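Local structure of transmembrane protease (Mus musculus, 2E7V) at residues E35-M40 with T57-L62; S9-L14 with A71-K76. The protein probably cleaves proteins as a membrane-bound serine endopeptidase, of which this is the SEA domain, a module likely to lie outside the cell. All coordinates share one frame; numbering follows the deposited sequence.

Contact 1. Residues E35-M40 with T57-L62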
loop_
_atom_site.group_PDB
_atom_site.type_symbol
_atom_site.label_atom_id
_atom_site.label_comp_id
_atom_site.label_asym_id
_atom_site.label_seq_id
_atom_site.Cartn_x
_atom_site.Cartn_y
_atom_site.Cartn_z
ATOM N N GLU A 35 -2.193 9.674 2.431
ATOM C CA GLU A 35 -2.478 9.469 3.843
ATOM C C GLU A 35 -3.374 8.249 4.046
ATOM O O GLU A 35 -3.176 7.484 4.987
ATOM C CB GLU A 35 -3.136 10.726 4.415
ATOM C CG GLU A 35 -3.620 10.609 5.837
ATOM C CD GLU A 35 -4.213 11.914 6.326
ATOM O OE1 GLU A 35 -3.449 12.896 6.477
ATOM O OE2 GLU A 35 -5.445 11.958 6.545
ATOM N N ARG A 36 -4.352 8.064 3.161
ATOM C CA ARG A 36 -5.263 6.921 3.255
ATOM C C ARG A 36 -4.493 5.620 3.028
ATOM O O ARG A 36 -4.678 4.630 3.748
ATOM C CB ARG A 36 -6.390 7.058 2.225
ATOM C CG ARG A 36 -7.301 5.831 2.084
ATOM C CD ARG A 36 -7.921 5.405 3.414
ATOM N NE ARG A 36 -8.717 4.176 3.303
ATOM C CZ ARG A 36 -9.061 3.421 4.347
ATOM N NH1 ARG A 36 -8.685 3.768 5.569
ATOM N NH2 ARG A 36 -9.761 2.301 4.175
ATOM N N ILE A 37 -3.626 5.633 2.022
ATOM C CA ILE A 37 -2.807 4.471 1.696
ATOM C C ILE A 37 -1.870 4.121 2.863
ATOM O O ILE A 37 -1.709 2.939 3.214
ATOM C CB ILE A 37 -2.001 4.733 0.389
ATOM C CG1 ILE A 37 -2.964 4.715 -0.804
ATOM C CG2 ILE A 37 -0.906 3.672 0.210
ATOM C CD1 ILE A 37 -2.381 5.256 -2.090
ATOM N N GLU A 38 -1.272 5.142 3.473
ATOM C CA GLU A 38 -0.368 4.936 4.613
ATOM C C GLU A 38 -1.111 4.391 5.838
ATOM O O GLU A 38 -0.588 3.555 6.583
ATOM C CB GLU A 38 0.346 6.254 4.965
ATOM C CG GLU A 38 1.453 6.612 3.966
ATOM C CD GLU A 38 1.917 8.060 4.047
ATOM O OE1 GLU A 38 2.728 8.465 3.179
ATOM O OE2 GLU A 38 1.474 8.788 4.971
ATOM N N ALA A 39 -2.340 4.862 6.033
ATOM C CA ALA A 39 -3.160 4.410 7.148
ATOM C C ALA A 39 -3.548 2.950 6.967
ATOM O O ALA A 39 -3.555 2.179 7.926
ATOM C CB ALA A 39 -4.414 5.262 7.246
ATOM N N MET A 40 -3.881 2.582 5.737
ATOM C CA MET A 40 -4.283 1.220 5.414
ATOM C C MET A 40 -3.150 0.243 5.679
ATOM O O MET A 40 -3.341 -0.788 6.330
ATOM C CB MET A 40 -4.737 1.128 3.950
ATOM C CG MET A 40 -6.082 1.829 3.681
ATOM S SD MET A 40 -6.660 1.685 1.983
ATOM C CE MET A 40 -6.965 -0.077 1.922
ATOM N N THR A 57 5.364 3.637 7.615
ATOM C CA THR A 57 5.359 3.585 6.162
ATOM C C THR A 57 5.067 4.950 5.554
ATOM O O THR A 57 4.557 5.860 6.219
ATOM C CB THR A 57 4.300 2.592 5.661
ATOM O OG1 THR A 57 4.436 2.405 4.248
ATOM C CG2 THR A 57 2.898 3.111 5.965
ATOM N N HIS A 58 5.401 5.094 4.281
ATOM C CA HIS A 58 5.141 6.346 3.603
ATOM C C HIS A 58 5.219 6.208 2.101
ATOM O O HIS A 58 6.068 5.488 1.556
ATOM C CB HIS A 58 6.102 7.437 4.095
ATOM C CG HIS A 58 7.498 7.322 3.564
ATOM N ND1 HIS A 58 7.988 8.158 2.585
ATOM C CD2 HIS A 58 8.523 6.509 3.913
ATOM C CE1 HIS A 58 9.257 7.868 2.355
ATOM N NE2 HIS A 58 9.608 6.871 3.147
ATOM N N VAL A 59 4.283 6.883 1.448
ATOM C CA VAL A 59 4.192 6.909 0.003
ATOM C C VAL A 59 5.300 7.864 -0.460
ATOM O O VAL A 59 5.317 9.036 -0.079
ATOM C CB VAL A 59 2.793 7.435 -0.428
ATOM C CG1 VAL A 59 2.764 7.737 -1.916
ATOM C CG2 VAL A 59 1.723 6.410 -0.067
ATOM N N VAL A 60 6.237 7.355 -1.256
ATOM C CA VAL A 60 7.338 8.185 -1.746
ATOM C C VAL A 60 6.886 8.970 -2.963
ATOM O O VAL A 60 7.437 10.021 -3.278
ATOM C CB VAL A 60 8.569 7.338 -2.104
ATOM C CG1 VAL A 60 9.046 6.588 -0.875
ATOM C CG2 VAL A 60 8.235 6.384 -3.214
ATOM N N LYS A 61 5.888 8.442 -3.659
ATOM C CA LYS A 61 5.332 9.129 -4.808
ATOM C C LYS A 61 4.203 8.358 -5.460
ATOM O O LYS A 61 4.095 7.131 -5.322
ATOM C CB LYS A 61 6.417 9.461 -5.834
ATOM C CG LYS A 61 6.696 8.424 -6.885
ATOM C CD LYS A 61 7.450 9.081 -8.036
ATOM C CE LYS A 61 6.664 10.268 -8.596
ATOM N NZ LYS A 61 7.384 11.005 -9.683
ATOM N N LEU A 62 3.335 9.105 -6.131
ATOM C CA LEU A 62 2.192 8.548 -6.835
ATOM C C LEU A 62 2.517 8.693 -8.301
ATOM O O LEU A 62 2.839 9.782 -8.771
ATOM C CB LEU A 62 0.919 9.332 -6.509
ATOM C CG LEU A 62 0.460 9.212 -5.057
ATOM C CD1 LEU A 62 -0.752 10.109 -4.812
ATOM C CD2 LEU A 62 0.134 7.750 -4.752
HETATM O O HOH W 1 3.102 10.499 1.534
#

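Contact 2. Residues S9-L14 with A71-K76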
loop_
_atom_site.group_PDB
_atom_site.type_symbol
_atom_site.label_atom_id
_atom_site.label_comp_id
_atom_site.label_asym_id
_atom_site.label_seq_id
_atom_site.Cartn_x
_atom_site.Cartn_y
_atom_site.Cartn_z
ATOM N N SER A 9 7.676 -1.205 -2.465
ATOM C CA SER A 9 6.948 -1.849 -3.540
ATOM C C SER A 9 6.110 -0.806 -4.254
ATOM O O SER A 9 5.865 0.287 -3.724
ATOM C CB SER A 9 6.024 -2.935 -2.981
ATOM O OG SER A 9 6.699 -3.711 -2.006
ATOM N N SER A 10 5.688 -1.142 -5.469
ATOM C CA SER A 10 4.823 -0.268 -6.247
ATOM C C SER A 10 3.467 -0.957 -6.221
ATOM O O SER A 10 3.311 -2.076 -6.725
ATOM C CB SER A 10 5.326 -0.140 -7.681
ATOM O OG SER A 10 6.559 0.557 -7.719
ATOM N N PHE A 11 2.498 -0.302 -5.598
ATOM C CA PHE A 11 1.160 -0.850 -5.466
ATOM C C PHE A 11 0.188 -0.228 -6.442
ATOM O O PHE A 11 0.112 1.001 -6.564
ATOM C CB PHE A 11 0.595 -0.574 -4.077
ATOM C CG PHE A 11 1.295 -1.289 -2.969
ATOM C CD1 PHE A 11 0.894 -2.574 -2.590
ATOM C CD2 PHE A 11 2.313 -0.662 -2.257
ATOM C CE1 PHE A 11 1.504 -3.217 -1.502
ATOM C CE2 PHE A 11 2.921 -1.293 -1.185
ATOM C CZ PHE A 11 2.512 -2.579 -0.802
ATOM N N GLN A 12 -0.578 -1.067 -7.116
ATOM C CA GLN A 12 -1.598 -0.551 -8.016
ATOM C C GLN A 12 -2.672 0.040 -7.088
ATOM O O GLN A 12 -3.150 -0.638 -6.180
ATOM C CB GLN A 12 -2.196 -1.685 -8.854
ATOM C CG GLN A 12 -1.294 -2.190 -9.976
ATOM C CD GLN A 12 -0.791 -3.602 -9.744
ATOM O OE1 GLN A 12 0.292 -3.813 -9.189
ATOM N NE2 GLN A 12 -1.584 -4.585 -10.163
ATOM N N ILE A 13 -3.047 1.297 -7.302
ATOM C CA ILE A 13 -4.058 1.923 -6.456
ATOM C C ILE A 13 -5.387 1.818 -7.187
ATOM O O ILE A 13 -5.712 2.633 -8.049
ATOM C CB ILE A 13 -3.696 3.405 -6.156
ATOM C CG1 ILE A 13 -2.296 3.476 -5.521
ATOM C CG2 ILE A 13 -4.724 4.021 -5.206
ATOM C CD1 ILE A 13 -2.111 2.574 -4.273
ATOM N N LEU A 14 -6.149 0.788 -6.834
ATOM C CA LEU A 14 -7.421 0.499 -7.475
ATOM C C LEU A 14 -8.522 1.541 -7.312
ATOM O O LEU A 14 -8.627 2.209 -6.287
ATOM C CB LEU A 14 -7.942 -0.864 -6.985
ATOM C CG LEU A 14 -6.968 -2.048 -6.957
ATOM C CD1 LEU A 14 -7.693 -3.301 -6.466
ATOM C CD2 LEU A 14 -6.398 -2.291 -8.353
ATOM N N ALA A 71 1.332 3.628 -6.508
ATOM C CA ALA A 71 2.004 4.296 -5.406
ATOM C C ALA A 71 3.294 3.578 -5.024
ATOM O O ALA A 71 3.295 2.366 -4.798
ATOM C CB ALA A 71 1.073 4.371 -4.206
ATOM N N ASP A 72 4.400 4.312 -4.997
ATOM C CA ASP A 72 5.660 3.712 -4.581
ATOM C C ASP A 72 5.684 3.951 -3.075
ATOM O O ASP A 72 5.644 5.092 -2.610
ATOM C CB ASP A 72 6.853 4.366 -5.271
ATOM C CG ASP A 72 6.809 4.199 -6.782
ATOM O OD1 ASP A 72 6.351 3.137 -7.263
ATOM O OD2 ASP A 72 7.236 5.126 -7.488
ATOM N N VAL A 73 5.727 2.849 -2.333
ATOM C CA VAL A 73 5.667 2.855 -0.871
ATOM C C VAL A 73 6.889 2.260 -0.171
ATOM O O VAL A 73 7.369 1.177 -0.543
ATOM C CB VAL A 73 4.408 2.052 -0.416
ATOM C CG1 VAL A 73 4.311 2.001 1.113
ATOM C CG2 VAL A 73 3.162 2.660 -1.032
ATOM N N VAL A 74 7.390 2.963 0.842
ATOM C CA VAL A 74 8.531 2.472 1.615
ATOM C C VAL A 74 7.987 2.002 2.966
ATOM O O VAL A 74 7.128 2.662 3.550
ATOM C CB VAL A 74 9.593 3.580 1.876
ATOM C CG1 VAL A 74 10.568 3.121 2.956
ATOM C CG2 VAL A 74 10.376 3.882 0.598
ATOM N N MET A 75 8.470 0.859 3.440
ATOM C CA MET A 75 8.048 0.319 4.728
ATOM C C MET A 75 9.294 0.035 5.563
ATOM O O MET A 75 10.239 -0.616 5.081
ATOM C CB MET A 75 7.231 -0.975 4.542
ATOM C CG MET A 75 5.871 -0.792 3.840
ATOM S SD MET A 75 5.245 -2.351 3.088
ATOM C CE MET A 75 6.289 -2.380 1.642
ATOM N N LYS A 76 9.299 0.534 6.804
ATOM C CA LYS A 76 10.423 0.341 7.729
ATOM C C LYS A 76 10.098 -0.618 8.872
ATOM O O LYS A 76 9.054 -0.476 9.533
ATOM C CB LYS A 76 10.861 1.675 8.347
ATOM C CG LYS A 76 12.020 1.525 9.339
ATOM C CD LYS A 76 12.546 2.854 9.848
ATOM C CE LYS A 76 13.832 2.643 10.646
ATOM N NZ LYS A 76 14.436 3.917 11.100
#

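Contact 1. Residues E35-M40 with T57-L62
In the alpha/beta sandwich of the SEA domain, helix 28-46 lies over the edge strand 54-65, and E38 joins the two through the backbone NH of V59. Their local axes run roughly antiparallel, at 144° and 7.7 Å at closest approach. E38 has CG anti to its carbonyl carbon (chi1 -75°), and its chain is extended beyond that, which carries the carboxylate across the gap to the strand. V59 N donates to E38 OE1 at 2.8 Å in a nearly straight bond (166°); OE1 accepts it through its anti lone pair, the one turned away from OE2. A water donates to the same oxygen at 2.6 Å and also to V59 O, so one carboxylate oxygen serves both backbone polar groups of V59, one directly and one through water. Beside this polar link, I37 CG2 packs on V59 CG2 at 3.8 Å, the two side chains crossing at about a right angle, while I37 CD1 lies more loosely, 4.4 Å from L62 CD2. Farther toward the N-terminal end of the strand segment, T57 CG2 rests 3.6 Å from E38 O, a carbonyl that is hydrogen-bonded to T42 OG1; T57 OG1 itself is bonded to V74 O on the neighbouring strand. Replacing E38 by an alanine would probably leave the V59 NH without its acceptor and the bridging water without one of its two holds. Because OE1 accepts hydrogen bonds from both V59 N and the water, the carboxylate is likely to be favoured in its ionised form, and the helix is held to the strand by a direct and a water-mediated polar link alongside the apolar I37 contacts.

Contact 2. Residues S9-L14 with A71-K76
Strands 9-14 and 71-76 pair antiparallel, S9 with V73 and F11 with A71 as hydrogen-bonded pairs on either side of the non-hydrogen-bonded pair S10 and D72, with local axes at 136°. Four backbone bonds join them: V73 N reaches S9 O at 2.9 Å almost straight (177°), S9 N returns to V73 O at 3.1 Å, and F11 and A71 exchange a bond in each direction. Between these, the CA hydrogens of S10 and D72 make CA-H...O contacts with A71 O and S9 O. S10 and D72 put their side chains on the same face, where S10 OG donates to D72 OD1 at 2.6 Å, meeting the oxygen nearly along its C-O bond. R63 adds a salt bridge from NE to D72 OD2. The opposite face is mostly apolar, with S9 at one end. The side chains of F11 and V73 cross at about a right angle, CD2 of F11 lying 3.6 Å from V73 CG2 and CE2 near V73 CB. I13 sets CG1 and CD1 against the methyl of A71, with CD1 3.7 Å from A71 CB. Farther along, M75, bent at chi3, brings CE to within 3.9 Å of S9 OG. Helix 28-46 covers this face, I37 touching I13 and A71, I41 touching V73 and F45 touching M75. The two faces thus differ in chemistry: I13, A71, V73 and M75 pack against the helix and F11, with I13, against I107, while on the reverse face the negative charge of D72 is probably tempered by the S10 hydroxyl and the R63 guanidinium.

How the contacts relate
From the N terminus, strand 4-14 comes first and pairs with strand 68-78 much later in the chain, so contact 2 closes a long loop with 56 residues between its segments; the other neighbour of strand 4-14 is strand 106-107. Helix 28-46 and strand 54-65 both lie inside that loop, and contact 1, with 16 residues between its segments, is therefore nested within it. Strands 54-65 and 68-78 follow each other and are sheet neighbours, which brings the contact centres to about 7 Å apart; V60 N lies 2.7 Å from D72 O, a probable hydrogen bond. Contact 1 fixes the helix to an outermost strand, and contact 2 joins the two inner strands, with I37 reaching both contacts from the helix.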